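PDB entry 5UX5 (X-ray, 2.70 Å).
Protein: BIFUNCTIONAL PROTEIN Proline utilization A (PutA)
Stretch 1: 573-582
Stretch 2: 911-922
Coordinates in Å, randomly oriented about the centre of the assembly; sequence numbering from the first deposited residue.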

ATOM      1  N   ALA A 573       0.689   0.639 -28.535  1.00 31.97           N
ATOM      2  CA  ALA A 573       1.696  -0.391 -28.738  1.00 35.73           C
ATOM      3  C   ALA A 573       1.234  -1.552 -29.635  1.00 40.24           C
ATOM      4  O   ALA A 573       2.082  -2.357 -30.043  1.00 39.44           O
ATOM      5  CB  ALA A 573       2.160  -0.909 -27.380  1.00 33.01           C
ATOM      6  N   LEU A 574      -0.060  -1.657 -29.978  1.00 37.19           N
ATOM      7  CA  LEU A 574      -0.493  -2.728 -30.882  1.00 36.69           C
ATOM      8  C   LEU A 574       0.055  -2.539 -32.295  1.00 44.56           C
ATOM      9  O   LEU A 574       0.346  -3.519 -32.991  1.00 49.42           O
ATOM     10  CB  LEU A 574      -2.017  -2.802 -30.944  1.00 25.00           C
ATOM     11  CG  LEU A 574      -2.847  -3.345 -29.795  1.00 31.21           C
ATOM     12  CD1 LEU A 574      -4.310  -3.018 -30.074  1.00 33.39           C
ATOM     13  CD2 LEU A 574      -2.641  -4.852 -29.666  1.00 25.03           C
ATOM     14  N   ASN A 575       0.149  -1.297 -32.757  1.00 43.46           N
ATOM     15  CA  ASN A 575       0.600  -0.996 -34.104  1.00 49.52           C
ATOM     16  C   ASN A 575       2.101  -0.881 -34.203  1.00 50.09           C
ATOM     17  O   ASN A 575       2.603  -0.464 -35.250  1.00 52.88           O
ATOM     18  CB  ASN A 575      -0.057   0.280 -34.614  1.00 64.23           C
ATOM     19  CG  ASN A 575      -1.535   0.098 -34.848  1.00 80.22           C
ATOM     20  OD1 ASN A 575      -1.989  -0.987 -35.256  1.00 80.87           O
ATOM     21  ND2 ASN A 575      -2.306   1.146 -34.578  1.00 83.93           N
ATOM     22  N   THR A 576       2.815  -1.248 -33.149  1.00 50.59           N
ATOM     23  CA  THR A 576       4.268  -1.185 -33.150  1.00 46.69           C
ATOM     24  C   THR A 576       4.798  -2.029 -34.314  1.00 45.70           C
ATOM     25  O   THR A 576       4.205  -3.056 -34.658  1.00 46.72           O
ATOM     26  CB  THR A 576       4.788  -1.683 -31.793  1.00 40.27           C
ATOM     27  OG1 THR A 576       6.171  -1.385 -31.646  1.00 40.30           O
ATOM     28  CG2 THR A 576       4.611  -3.174 -31.658  1.00 44.61           C
ATOM     29  N   PRO A 577       5.835  -1.580 -35.012  1.00 48.24           N
ATOM     30  CA  PRO A 577       6.276  -2.325 -36.197  1.00 43.05           C
ATOM     31  C   PRO A 577       6.878  -3.659 -35.795  1.00 40.34           C
ATOM     32  O   PRO A 577       7.685  -3.745 -34.865  1.00 39.29           O
ATOM     33  CB  PRO A 577       7.319  -1.404 -36.841  1.00 43.39           C
ATOM     34  CG  PRO A 577       7.830  -0.556 -35.717  1.00 49.80           C
ATOM     35  CD  PRO A 577       6.682  -0.404 -34.739  1.00 55.34           C
ATOM     36  N   GLY A 578       6.519  -4.689 -36.546  1.00 38.03           N
ATOM     37  CA  GLY A 578       6.860  -6.037 -36.152  1.00 37.72           C
ATOM     38  C   GLY A 578       6.441  -7.019 -37.218  1.00 41.84           C
ATOM     39  O   GLY A 578       6.305  -6.669 -38.391  1.00 45.62           O
ATOM     40  N   HIS A 579       6.236  -8.262 -36.795  1.00 39.94           N
ATOM     41  CA  HIS A 579       6.085  -9.368 -37.727  1.00 35.95           C
ATOM     42  C   HIS A 579       4.713 -10.026 -37.685  1.00 37.84           C
ATOM     43  O   HIS A 579       4.505 -11.030 -38.376  1.00 39.65           O
ATOM     44  CB  HIS A 579       7.192 -10.377 -37.449  1.00 28.20           C
ATOM     45  CG  HIS A 579       8.554  -9.778 -37.555  1.00 32.69           C
ATOM     46  ND1 HIS A 579       9.185  -9.582 -38.769  1.00 29.87           N
ATOM     47  CD2 HIS A 579       9.380  -9.265 -36.612  1.00 26.59           C
ATOM     48  CE1 HIS A 579      10.360  -9.017 -38.565  1.00 30.97           C
ATOM     49  NE2 HIS A 579      10.494  -8.798 -37.266  1.00 36.88           N
ATOM     50  N   SER A 580       3.758  -9.453 -36.952  1.00 35.28           N
ATOM     51  CA  SER A 580       2.385  -9.933 -36.885  1.00 31.44           C
ATOM     52  C   SER A 580       1.434  -8.747 -36.870  1.00 34.92           C
ATOM     53  O   SER A 580       1.819  -7.622 -36.543  1.00 41.14           O
ATOM     54  CB  SER A 580       2.160 -10.787 -35.647  1.00 29.96           C
ATOM     55  OG  SER A 580       2.947 -10.309 -34.570  1.00 32.04           O
ATOM     56  N   LYS A 581       0.182  -9.003 -37.232  1.00 33.26           N
ATOM     57  CA  LYS A 581      -0.837  -7.964 -37.293  1.00 32.58           C
ATOM     58  C   LYS A 581      -2.032  -8.365 -36.440  1.00 38.70           C
ATOM     59  O   LYS A 581      -2.504  -9.511 -36.505  1.00 51.20           O
ATOM     60  CB  LYS A 581      -1.296  -7.688 -38.744  1.00 32.52           C
ATOM     61  CG  LYS A 581      -2.349  -6.577 -38.837  1.00 44.87           C
ATOM     62  CD  LYS A 581      -2.828  -6.243 -40.257  1.00 54.02           C
ATOM     63  CE  LYS A 581      -3.589  -7.363 -40.924  1.00 52.70           C
ATOM     64  NZ  LYS A 581      -4.181  -6.940 -42.229  1.00 52.24           N
ATOM     65  N   PHE A 582      -2.545  -7.405 -35.675  1.00 30.40           N
ATOM     66  CA  PHE A 582      -3.635  -7.649 -34.736  1.00 24.09           C
ATOM     67  C   PHE A 582      -4.964  -7.237 -35.356  1.00 27.84           C
ATOM     68  O   PHE A 582      -5.049  -6.226 -36.053  1.00 28.68           O
ATOM     69  CB  PHE A 582      -3.385  -6.892 -33.431  1.00 25.45           C
ATOM     70  CG  PHE A 582      -4.487  -6.984 -32.424  1.00 31.72           C
ATOM     71  CD1 PHE A 582      -4.656  -8.143 -31.653  1.00 36.96           C
ATOM     72  CD2 PHE A 582      -5.321  -5.893 -32.188  1.00 24.45           C
ATOM     73  CE1 PHE A 582      -5.646  -8.225 -30.681  1.00 21.35           C
ATOM     74  CE2 PHE A 582      -6.319  -5.968 -31.225  1.00 21.79           C
ATOM     75  CZ  PHE A 582      -6.474  -7.145 -30.467  1.00 25.50           C
ATOM     76  N   GLY A 911      -8.454 -10.132 -29.326  1.00 39.73           N
ATOM     77  CA  GLY A 911      -8.485 -10.199 -30.770  1.00 41.96           C
ATOM     78  C   GLY A 911      -7.721 -11.410 -31.235  1.00 37.29           C
ATOM     79  O   GLY A 911      -7.529 -12.371 -30.487  1.00 38.14           O
ATOM     80  N   THR A 912      -7.262 -11.346 -32.475  1.00 35.35           N
ATOM     81  CA  THR A 912      -6.521 -12.454 -33.058  1.00 29.74           C
ATOM     82  C   THR A 912      -5.329 -11.899 -33.809  1.00 29.14           C
ATOM     83  O   THR A 912      -5.396 -10.791 -34.335  1.00 27.23           O
ATOM     84  CB  THR A 912      -7.401 -13.266 -33.994  1.00 31.07           C
ATOM     85  OG1 THR A 912      -8.133 -12.374 -34.845  1.00 37.74           O
ATOM     86  CG2 THR A 912      -8.377 -14.122 -33.179  1.00 22.65           C
ATOM     87  N   TRP A 913      -4.242 -12.672 -33.851  1.00 34.10           N
ATOM     88  CA  TRP A 913      -3.011 -12.273 -34.521  1.00 29.52           C
ATOM     89  C   TRP A 913      -2.725 -13.178 -35.714  1.00 36.47           C
ATOM     90  O   TRP A 913      -3.044 -14.373 -35.703  1.00 41.89           O
ATOM     91  CB  TRP A 913      -1.812 -12.306 -33.562  1.00 32.18           C
ATOM     92  CG  TRP A 913      -1.850 -11.247 -32.501  1.00 34.35           C
ATOM     93  CD1 TRP A 913      -2.550 -11.282 -31.340  1.00 35.23           C
ATOM     94  CD2 TRP A 913      -1.169  -9.981 -32.517  1.00 36.22           C
ATOM     95  NE1 TRP A 913      -2.348 -10.126 -30.618  1.00 33.98           N
ATOM     96  CE2 TRP A 913      -1.508  -9.308 -31.320  1.00 35.73           C
ATOM     97  CE3 TRP A 913      -0.318  -9.347 -33.433  1.00 27.61           C
ATOM     98  CZ2 TRP A 913      -1.033  -8.030 -31.018  1.00 26.75           C
ATOM     99  CZ3 TRP A 913       0.167  -8.085 -33.123  1.00 25.01           C
ATOM    100  CH2 TRP A 913      -0.191  -7.442 -31.929  1.00 28.57           C
ATOM    101  N   GLU A 914      -2.098 -12.598 -36.738  1.00 37.60           N
ATOM    102  CA  GLU A 914      -1.703 -13.342 -37.923  1.00 31.43           C
ATOM    103  C   GLU A 914      -0.289 -12.970 -38.331  1.00 33.25           C
ATOM    104  O   GLU A 914       0.120 -11.817 -38.191  1.00 37.11           O
ATOM    105  CB  GLU A 914      -2.649 -13.070 -39.094  1.00 37.02           C
ATOM    106  CG  GLU A 914      -2.655 -11.623 -39.604  1.00 50.43           C
ATOM    107  CD  GLU A 914      -3.634 -11.398 -40.762  1.00 57.83           C
ATOM    108  OE1 GLU A 914      -3.849 -12.324 -41.575  1.00 62.73           O
ATOM    109  OE2 GLU A 914      -4.208 -10.298 -40.854  1.00 56.34           O
ATOM    110  N   ASP A 915       0.459 -13.943 -38.845  1.00 38.87           N
ATOM    111  CA  ASP A 915       1.749 -13.620 -39.448  1.00 38.44           C
ATOM    112  C   ASP A 915       1.566 -12.682 -40.650  1.00 34.05           C
ATOM    113  O   ASP A 915       0.572 -12.759 -41.379  1.00 31.37           O
ATOM    114  CB  ASP A 915       2.466 -14.906 -39.878  1.00 29.10           C
ATOM    115  CG  ASP A 915       3.136 -15.633 -38.725  1.00 36.71           C
ATOM    116  OD1 ASP A 915       3.764 -14.974 -37.882  1.00 47.70           O
ATOM    117  OD2 ASP A 915       3.037 -16.871 -38.646  1.00 41.44           O
ATOM    118  N   ILE A 916       2.514 -11.760 -40.832  1.00 33.51           N
ATOM    119  CA  ILE A 916       2.589 -10.936 -42.035  1.00 30.02           C
ATOM    120  C   ILE A 916       3.942 -11.149 -42.706  1.00 36.07           C
ATOM    121  O   ILE A 916       4.856 -11.749 -42.145  1.00 36.21           O
ATOM    122  CB  ILE A 916       2.356  -9.433 -41.766  1.00 30.53           C
ATOM    123  CG1 ILE A 916       3.418  -8.831 -40.852  1.00 30.44           C
ATOM    124  CG2 ILE A 916       0.953  -9.164 -41.252  1.00 25.64           C
ATOM    125  CD1 ILE A 916       3.085  -7.371 -40.468  1.00 31.51           C
ATOM    126  N   GLU A 917       4.042 -10.686 -43.949  1.00 42.37           N
ATOM    127  CA  GLU A 917       5.314 -10.714 -44.660  1.00 35.84           C
ATOM    128  C   GLU A 917       6.192  -9.581 -44.156  1.00 40.47           C
ATOM    129  O   GLU A 917       5.746  -8.431 -44.041  1.00 50.32           O
ATOM    130  CB  GLU A 917       5.095 -10.601 -46.154  1.00 43.40           C
ATOM    131  CG  GLU A 917       4.118 -11.623 -46.677  1.00 62.90           C
ATOM    132  CD  GLU A 917       4.316 -11.893 -48.152  1.00 82.59           C
ATOM    133  OE1 GLU A 917       3.957 -13.011 -48.599  1.00 87.15           O
ATOM    134  OE2 GLU A 917       4.848 -10.992 -48.853  1.00 86.61           O
ATOM    135  N   SER A 918       7.424  -9.918 -43.803  1.00 39.04           N
ATOM    136  CA  SER A 918       8.341  -8.918 -43.288  1.00 38.70           C
ATOM    137  C   SER A 918       9.750  -9.427 -43.500  1.00 38.46           C
ATOM    138  O   SER A 918       9.974 -10.622 -43.692  1.00 40.01           O
ATOM    139  CB  SER A 918       8.089  -8.640 -41.804  1.00 40.82           C
ATOM    140  OG  SER A 918       8.358  -9.804 -41.033  1.00 39.09           O
ATOM    141  N   ASP A 919      10.705  -8.523 -43.427  1.00 37.97           N
ATOM    142  CA  ASP A 919      12.081  -8.951 -43.530  1.00 46.69           C
ATOM    143  C   ASP A 919      12.642  -9.073 -42.129  1.00 49.75           C
ATOM    144  O   ASP A 919      12.502  -8.160 -41.312  1.00 53.24           O
ATOM    145  CB  ASP A 919      12.906  -8.009 -44.400  1.00 60.06           C
ATOM    146  CG  ASP A 919      12.989  -8.488 -45.855  1.00 66.09           C
ATOM    147  OD1 ASP A 919      13.684  -9.501 -46.111  1.00 67.45           O
ATOM    148  OD2 ASP A 919      12.370  -7.850 -46.733  1.00 65.54           O
ATOM    149  N   VAL A 920      13.214 -10.233 -41.844  1.00 50.58           N
ATOM    150  CA  VAL A 920      13.816 -10.540 -40.556  1.00 47.47           C
ATOM    151  C   VAL A 920      15.210  -9.930 -40.497  1.00 46.08           C
ATOM    152  O   VAL A 920      15.958  -9.998 -41.481  1.00 33.77           O
ATOM    153  CB  VAL A 920      13.865 -12.057 -40.340  1.00 49.55           C
ATOM    154  CG1 VAL A 920      14.615 -12.387 -39.057  1.00 56.36           C
ATOM    155  CG2 VAL A 920      12.469 -12.605 -40.297  1.00 45.10           C
ATOM    156  N   PRO A 921      15.598  -9.307 -39.390  1.00 44.62           N
ATOM    157  CA  PRO A 921      16.970  -8.798 -39.280  1.00 45.82           C
ATOM    158  C   PRO A 921      17.959  -9.939 -39.076  1.00 54.83           C
ATOM    159  O   PRO A 921      17.599 -11.088 -38.808  1.00 49.51           O
ATOM    160  CB  PRO A 921      16.918  -7.893 -38.055  1.00 32.67           C
ATOM    161  CG  PRO A 921      15.832  -8.487 -37.213  1.00 31.85           C
ATOM    162  CD  PRO A 921      14.810  -9.059 -38.175  1.00 30.98           C
ATOM    163  N   SER A 922      19.236  -9.615 -39.231  1.00 63.67           N
ATOM    164  CA  SER A 922      20.288 -10.595 -38.980  1.00 70.39           C
ATOM    165  C   SER A 922      20.508 -10.736 -37.471  1.00 66.35           C
ATOM    166  O   SER A 922      21.023  -9.816 -36.827  1.00 66.22           O
ATOM    167  CB  SER A 922      21.558 -10.190 -39.718  1.00 73.12           C
ATOM    168  OG  SER A 922      21.325 -10.164 -41.123  1.00 73.17           O
TER

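How do the two backbones lie against each other? Strand 580-582 runs antiparallel to strand 911-915, their directions 154° apart and their axes 4.6 Å apart at closest approach. Lys581 and Glu914 form the hydrogen-bonded pair of this short ladder: Lys581 N donates to Glu914 O at 3.0 Å, and Glu914 N returns a bond to Lys581 O at 3.1 Å. The pairs before and after it, Ser580 with Asp915 and Phe582 with Trp913, are non-hydrogen-bonded, as antiparallel alternation requires. Here the chains draw closer, with Ser580 CA 4.5 Å from Asp915 CA and Phe582 CA 4.7 Å from Trp913 CA, and CA-H...O contacts join in: Ser580 CA lies 3.2 Å from Glu914 O, and Trp913 CA 3.4 Å from Lys581 O. One further bond, from Ile916 N to His579 O at 3.2 Å and nearly straight at 170°, extends the pairing beyond the strand ends.

What fills the face of the sheet that carries Phe582 and Trp913? Because these residues are paired, their side chains emerge on the same side and meet. Phe582 CB sits over the six-membered ring of Trp913, 3.5 Å from its centroid and only 9° off the normal, so a C-H bond can point into the pi cloud. The Phe582 ring then leans obliquely over the indole, its plane at 48° to the five-membered ring, with Phe582 CD1 3.4 Å from Trp913 CE2. Leu574, from well before the strand, adds an apolar contact, its CD2 3.8 Å from Trp913 CZ2. Gly911 lets the phenyl ring approach closely: Phe582 CE1 is 3.5 Å from Gly911 CA, and a CB on that glycine would clash with Phe582 CZ.

What happens on the face shared by Lys581 and Glu914? Their opposite charges attract across the exposed side of the ladder, but the salt bridge is long, with Lys581 NZ 3.6 Å from Glu914 OE2. The aliphatic part of the lysine also has an apolar neighbour, Lys581 CB lying 3.7 Å from Ile916 CG2.

How does contact continue past the strands? The His579 side chain reaches the loop that follows Asp915, where His579 ND1 and Ser918 OG share a very short hydrogen bond of 2.4 Å. The serine oxygen lies near the plane of the imidazole, where the nitrogen lone pair or N-H bond points. Asp919 O also approaches the ring edge, 3.6 Å from His579 CE1. Backbone pairing at Ile916 and this side-chain bond thus hold His579 to the loop at two points.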